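Local coordinates for citrate lyase subunit beta-like protein (Mycobacterium tuberculosis H37Rv, PDB 6AS5) that is a magnesium-dependent, homotrimeric lyase of the HpcH/HpaI aldolase family that may play a role in fatty acid biosynthesis, at residues I40-D45 / V70-A75. Residues are numbered along the deposited sequence; the frame is centred on the assembly and turned at random.
With COA (coenzyme A), chain E; AAE (acetoacetic acid), chain F.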
# COMPACT_ATOMS: atom_id res chain seq x y z
N ILE A 40 -9.35 26.60 7.43
CA ILE A 40 -9.61 26.42 6.02
C ILE A 40 -11.02 26.89 5.72
O ILE A 40 -12.00 26.23 6.10
CB ILE A 40 -9.53 24.94 5.60
CG1 ILE A 40 -8.26 24.30 6.17
CG2 ILE A 40 -9.62 24.85 4.07
CD1 ILE A 40 -8.24 22.78 6.11
N LEU A 41 -11.12 28.06 5.08
CA LEU A 41 -12.38 28.56 4.56
C LEU A 41 -12.77 27.77 3.31
O LEU A 41 -12.01 27.71 2.34
CB LEU A 41 -12.28 30.06 4.24
CG LEU A 41 -12.04 30.90 5.49
CD1 LEU A 41 -12.04 32.37 5.15
CD2 LEU A 41 -13.11 30.58 6.57
N ASP A 42 -13.95 27.16 3.34
CA ASP A 42 -14.33 26.22 2.29
C ASP A 42 -15.35 26.77 1.30
O ASP A 42 -16.43 27.20 1.69
CB ASP A 42 -14.87 24.93 2.90
CG ASP A 42 -15.18 23.88 1.85
OD1 ASP A 42 -14.51 23.90 0.78
OD2 ASP A 42 -16.08 23.05 2.08
N LEU A 43 -14.99 26.75 0.01
CA LEU A 43 -15.94 27.06 -1.05
C LEU A 43 -16.48 25.80 -1.73
O LEU A 43 -17.40 25.88 -2.55
CB LEU A 43 -15.31 27.99 -2.10
CG LEU A 43 -14.87 29.38 -1.64
CD1 LEU A 43 -13.90 29.98 -2.63
CD2 LEU A 43 -16.07 30.31 -1.44
N GLU A 44 -15.91 24.64 -1.40
CA GLU A 44 -16.30 23.39 -2.04
C GLU A 44 -17.48 22.65 -1.39
O GLU A 44 -18.54 23.22 -1.21
CB GLU A 44 -15.11 22.45 -2.23
CG GLU A 44 -15.20 21.66 -3.53
CD GLU A 44 -14.96 20.18 -3.33
OE1 GLU A 44 -14.93 19.73 -2.17
OE2 GLU A 44 -14.79 19.46 -4.35
N ASP A 45 -17.28 21.38 -1.07
CA ASP A 45 -18.40 20.52 -0.68
C ASP A 45 -19.17 21.02 0.53
O ASP A 45 -20.35 20.70 0.69
CB ASP A 45 -17.95 19.07 -0.47
CG ASP A 45 -17.54 18.41 -1.77
OD1 ASP A 45 -17.77 19.03 -2.83
OD2 ASP A 45 -17.01 17.27 -1.74
N VAL A 70 -6.27 29.24 4.96
CA VAL A 70 -6.22 28.61 3.65
C VAL A 70 -7.63 28.57 3.11
O VAL A 70 -8.56 28.39 3.87
CB VAL A 70 -5.72 27.17 3.77
CG1 VAL A 70 -5.83 26.42 2.42
CG2 VAL A 70 -4.29 27.17 4.29
N VAL A 71 -7.79 28.73 1.80
CA VAL A 71 -9.11 28.66 1.19
C VAL A 71 -9.22 27.45 0.29
O VAL A 71 -8.51 27.35 -0.72
CB VAL A 71 -9.43 29.91 0.32
CG1 VAL A 71 -10.80 29.76 -0.32
CG2 VAL A 71 -9.36 31.19 1.16
N ARG A 72 -10.10 26.52 0.63
CA ARG A 72 -10.36 25.39 -0.27
C ARG A 72 -11.26 25.83 -1.42
O ARG A 72 -12.43 26.16 -1.21
CB ARG A 72 -10.99 24.19 0.45
CG ARG A 72 -11.13 22.97 -0.47
CD ARG A 72 -11.46 21.68 0.29
NE ARG A 72 -12.89 21.60 0.55
CZ ARG A 72 -13.54 20.48 0.86
NH1 ARG A 72 -12.91 19.31 0.95
NH2 ARG A 72 -14.85 20.54 1.06
N ILE A 73 -10.70 25.87 -2.62
CA ILE A 73 -11.47 26.24 -3.79
C ILE A 73 -12.10 24.99 -4.38
O ILE A 73 -12.04 23.92 -3.79
CB ILE A 73 -10.60 26.96 -4.85
CG1 ILE A 73 -9.51 26.04 -5.40
CG2 ILE A 73 -9.97 28.22 -4.26
CD1 ILE A 73 -8.54 26.76 -6.33
N ASN A 74 -12.74 25.13 -5.54
CA ASN A 74 -13.30 23.99 -6.25
C ASN A 74 -12.29 23.32 -7.19
O ASN A 74 -11.21 23.85 -7.44
CB ASN A 74 -14.59 24.40 -6.98
CG ASN A 74 -15.76 24.65 -6.02
OD1 ASN A 74 -16.40 23.72 -5.52
ND2 ASN A 74 -16.03 25.93 -5.74
N ALA A 75 -12.64 22.14 -7.70
CA ALA A 75 -11.69 21.33 -8.47
C ALA A 75 -11.41 21.93 -9.85
O ALA A 75 -12.20 22.71 -10.37
CB ALA A 75 -12.21 19.91 -8.60
N1A COA E . -16.30 26.42 12.40
C2A COA E . -16.51 27.34 13.35
N3A COA E . -17.33 27.12 14.39
C4A COA E . -17.99 25.94 14.50
C5A COA E . -17.80 24.95 13.53
C6A COA E . -16.92 25.22 12.47
N6A COA E . -16.70 24.17 11.43
N7A COA E . -18.55 23.88 13.88
C8A COA E . -19.19 24.20 15.02
N9A COA E . -18.86 25.44 15.39
C1B COA E . -19.31 26.14 16.57
C2B COA E . -20.66 26.68 16.48
O2B COA E . -20.60 27.98 16.02
C3B COA E . -21.08 26.72 17.85
O3B COA E . -20.47 27.82 18.43
P3B COA E . -21.23 28.62 19.52
O7A COA E . -22.08 27.67 20.33
O8A COA E . -22.08 29.66 18.83
O9A COA E . -20.23 29.29 20.44
C4B COA E . -20.50 25.51 18.42
O4B COA E . -19.32 25.24 17.63
C5B COA E . -21.43 24.39 18.37
O5B COA E . -21.86 23.95 17.15
P1A COA E . -22.60 22.59 16.99
O1A COA E . -24.02 22.77 17.40
O2A COA E . -21.93 21.54 17.82
O3A COA E . -22.54 22.14 15.51
P2A COA E . -23.48 22.76 14.42
O4A COA E . -24.73 21.94 14.26
O5A COA E . -23.77 24.19 14.76
O6A COA E . -22.74 22.70 13.06
CBP COA E . -21.50 21.57 11.31
CCP COA E . -22.17 21.50 12.68
CDP COA E . -22.45 22.26 10.32
CEP COA E . -21.08 20.21 10.81
CAP COA E . -20.23 22.42 11.53
OAP COA E . -19.50 21.75 12.50
C9P COA E . -19.37 22.53 10.29
O9P COA E . -19.64 23.34 9.41
N8P COA E . -18.27 21.62 10.20
C7P COA E . -17.37 21.62 9.04
C6P COA E . -18.02 21.46 7.70
C5P COA E . -17.08 21.60 6.53
O5P COA E . -16.42 22.64 6.36
N4P COA E . -16.96 20.52 5.60
C3P COA E . -16.05 20.71 4.51
C2P COA E . -14.86 19.77 4.53
S1P COA E . -15.15 18.18 5.31
O1 AAE F . -13.01 12.58 2.41
C2 AAE F . -13.43 13.67 1.92
O3 AAE F . -13.76 13.71 0.71
C4 AAE F . -13.55 14.88 2.80
C5 AAE F . -12.73 16.10 2.53
O8 AAE F . -12.78 16.65 1.44
C9 AAE F . -11.85 16.65 3.59
O HOH W 1 -15.31 20.58 -6.82
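Arg72 lies alongside Asp42 where two neighbouring parallel strands of a TIM barrel end, a worked example of how this fold builds a substrate site at the C-terminal ends of its strands. Strands 38-42 and 69-72 belong to one beta-alpha-beta unit with helix 52-61. The close-packed part is the strand pairing: Leu41 N donates to Val70 O, Arg72 N to Leu41 O, and Leu43 N to Arg72 O at 2.9 Å, while Leu43 CD1 rests on Val71 CG1 on the helix-covered side. Looser links follow: Asn74 ND2 reaches Leu43 O only weakly, at 3.5 Å, its stronger partner being Asp84, and a water bridges Glu44 OE2 to the backbone N of partly exposed Ala75. Glu44 OE2 also pairs with Lys100.

With chi3 of Arg72 bent to 83°, the guanidinium turns side-on to Asp42, NE bonding OD1 at 2.8 Å and NH2 bonding OD2. Glu44 N meets OD1 from the opposite face of the carboxylate, closing an Asx turn. Glu44 OE1 sits over one guanidinium face, contributing charge alone, and coenzyme A C2P lies over the opposite face. Substrate-binding Arg72 brings NH1 to 2.7 Å from acetoacetate O8, a hydrogen bond weakened by its 129° bend.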